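Side-chain contact in transcriptional regulator (LacI family) (Clostridium acetobutylicum ATCC 824, PDB 3G85), which probably regulates transcription by binding cis-regulatory DNA, as other LacI-family regulators do: residues V48-K53 and N67-A72. Sequence-based numbering, arbitrary orientation.
Sequences VICPYK and NSFDAA
In the six-stranded parallel sheet of one lobe of this LacI-type, periplasmic-binding-protein-like fold, F69 reaches across from the loop before strand 71-74 to touch V48 and C50 on the outermost strand 46-52. Its ring leads with the far end: CZ lies 3.9 Å from V48 CG1 and 4.0 Å from C50 SG, so a single carbon meets both residues. From there the two contacts part. V48 CG1 lies next nearest to CE1, at 4.1 Å, while C50 SG comes closest to CE2, at 3.9 Å. Both partners approach the ring obliquely, and the side chains of V48 and F69 cross at about a right angle. The sulfur sits 4.8 Å from the ring centroid, 55° off the normal, a Cys sulfur-aromatic contact made at a slant. With SG anti to the carbonyl carbon (chi1 -58°), C50 turns its sulfur to the CE2 side of the F69 ring.

Strand order explains the long reach. Strand 13-19 runs between 46-52 and 71-74, with backbone hydrogen bonds joining V48 to I14 and L16, and C50 to L16 and W18; between residues 48-53 and 67-72 the closest CA atoms, those of V48 and A72, are still 9.4 Å apart. F69 therefore spans the middle strand on one side of the sheet, touching A15 and Y17 on its way, and C50 also packs on Y17. At the root of the phenylalanine, S68 OG donates a 3.0 Å hydrogen bond to F69 O, tilted 26° from the carbonyl plane. Next along the loop, D70 OD2 accepts a hydrogen bond from T13 N, tying the lead-in to strand 71-74 to the start of strand 13-19.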
loop_
_atom_site.group_PDB
_atom_site.type_symbol
_atom_site.label_atom_id
_atom_site.label_comp_id
_atom_site.label_asym_id
_atom_site.label_seq_id
_atom_site.Cartn_x
_atom_site.Cartn_y
_atom_site.Cartn_z
ATOM N N VAL A 48 18.237 1.681 -10.024
ATOM C CA VAL A 48 18.377 0.267 -10.260
ATOM C C VAL A 48 17.334 -0.368 -9.341
ATOM O O VAL A 48 17.063 0.186 -8.274
ATOM C CB VAL A 48 19.821 -0.066 -9.882
ATOM C CG1 VAL A 48 19.968 -1.398 -9.293
ATOM C CG2 VAL A 48 20.725 0.162 -11.096
ATOM N N ILE A 49 16.654 -1.434 -9.792
ATOM C CA ILE A 49 15.736 -2.174 -8.928
ATOM C C ILE A 49 16.402 -3.522 -8.576
ATOM O O ILE A 49 16.834 -4.256 -9.477
ATOM C CB ILE A 49 14.351 -2.366 -9.604
ATOM C CG1 ILE A 49 13.706 -1.010 -9.964
ATOM C CG2 ILE A 49 13.403 -3.210 -8.726
ATOM C CD1 ILE A 49 12.576 -1.176 -11.003
ATOM N N CYS A 50 16.496 -3.807 -7.278
ATOM C CA CYS A 50 17.133 -5.003 -6.734
ATOM C C CYS A 50 16.095 -5.873 -6.009
ATOM O O CYS A 50 15.842 -5.705 -4.793
ATOM C CB CYS A 50 18.256 -4.611 -5.768
ATOM S SG CYS A 50 19.530 -3.591 -6.514
ATOM N N PRO A 51 15.505 -6.834 -6.742
ATOM C CA PRO A 51 14.624 -7.831 -6.120
ATOM C C PRO A 51 15.457 -8.631 -5.122
ATOM O O PRO A 51 16.607 -8.998 -5.429
ATOM C CB PRO A 51 14.221 -8.718 -7.310
ATOM C CG PRO A 51 14.419 -7.880 -8.524
ATOM C CD PRO A 51 15.653 -7.067 -8.198
ATOM N N TYR A 52 14.936 -8.846 -3.936
ATOM C CA TYR A 52 15.563 -9.746 -2.990
ATOM C C TYR A 52 14.506 -10.553 -2.265
ATOM O O TYR A 52 13.338 -10.175 -2.203
ATOM C CB TYR A 52 16.423 -8.945 -2.008
ATOM C CG TYR A 52 15.620 -8.107 -1.053
ATOM C CD1 TYR A 52 15.175 -6.834 -1.423
ATOM C CD2 TYR A 52 15.334 -8.560 0.246
ATOM C CE1 TYR A 52 14.412 -6.059 -0.524
ATOM C CE2 TYR A 52 14.578 -7.801 1.127
ATOM C CZ TYR A 52 14.132 -6.538 0.740
ATOM O OH TYR A 52 13.391 -5.738 1.616
ATOM N N LYS A 53 14.914 -11.685 -1.706
ATOM C CA LYS A 53 13.979 -12.572 -1.046
ATOM C C LYS A 53 13.595 -12.030 0.325
ATOM O O LYS A 53 14.429 -11.480 1.016
ATOM C CB LYS A 53 14.625 -13.968 -0.950
ATOM C CG LYS A 53 13.780 -15.064 -0.377
ATOM C CD LYS A 53 14.583 -16.385 -0.570
ATOM C CE LYS A 53 14.178 -17.484 0.403
ATOM N NZ LYS A 53 12.686 -17.633 0.509
ATOM N N ASN A 67 30.557 -2.606 -1.162
ATOM C CA ASN A 67 30.006 -2.580 -2.519
ATOM C C ASN A 67 28.805 -1.638 -2.687
ATOM O O ASN A 67 27.984 -1.845 -3.591
ATOM C CB ASN A 67 29.590 -3.999 -2.946
ATOM C CG ASN A 67 30.661 -5.040 -2.660
ATOM O OD1 ASN A 67 31.733 -5.015 -3.265
ATOM N ND2 ASN A 67 30.376 -5.957 -1.730
ATOM N N SER A 68 28.721 -0.603 -1.848
ATOM C CA SER A 68 27.455 0.123 -1.660
ATOM C C SER A 68 27.052 1.004 -2.833
ATOM O O SER A 68 27.892 1.616 -3.497
ATOM C CB SER A 68 27.445 0.936 -0.355
ATOM O OG SER A 68 27.972 2.234 -0.564
ATOM N N PHE A 69 25.745 1.049 -3.080
ATOM C CA PHE A 69 25.157 2.051 -3.945
ATOM C C PHE A 69 25.327 3.426 -3.288
ATOM O O PHE A 69 25.781 3.511 -2.163
ATOM C CB PHE A 69 23.688 1.727 -4.130
ATOM C CG PHE A 69 23.447 0.573 -5.045
ATOM C CD1 PHE A 69 23.603 0.721 -6.416
ATOM C CD2 PHE A 69 23.073 -0.665 -4.540
ATOM C CE1 PHE A 69 23.357 -0.340 -7.290
ATOM C CE2 PHE A 69 22.827 -1.759 -5.415
ATOM C CZ PHE A 69 22.978 -1.592 -6.772
ATOM N N ASP A 70 24.970 4.487 -3.989
ATOM C CA ASP A 70 25.040 5.832 -3.412
ATOM C C ASP A 70 23.902 6.115 -2.430
ATOM O O ASP A 70 24.033 6.987 -1.564
ATOM C CB ASP A 70 25.071 6.874 -4.506
ATOM C CG ASP A 70 26.312 6.742 -5.365
ATOM O OD1 ASP A 70 27.394 7.158 -4.888
ATOM O OD2 ASP A 70 26.206 6.174 -6.473
ATOM N N ALA A 71 22.791 5.385 -2.591
ATOM C CA ALA A 71 21.628 5.495 -1.712
ATOM C C ALA A 71 20.715 4.309 -1.984
ATOM O O ALA A 71 20.807 3.658 -3.044
ATOM C CB ALA A 71 20.882 6.803 -1.981
ATOM N N ALA A 72 19.826 4.017 -1.040
ATOM C CA ALA A 72 18.859 2.938 -1.253
ATOM C C ALA A 72 17.511 3.346 -0.718
ATOM O O ALA A 72 17.431 4.088 0.262
ATOM C CB ALA A 72 19.312 1.672 -0.559
#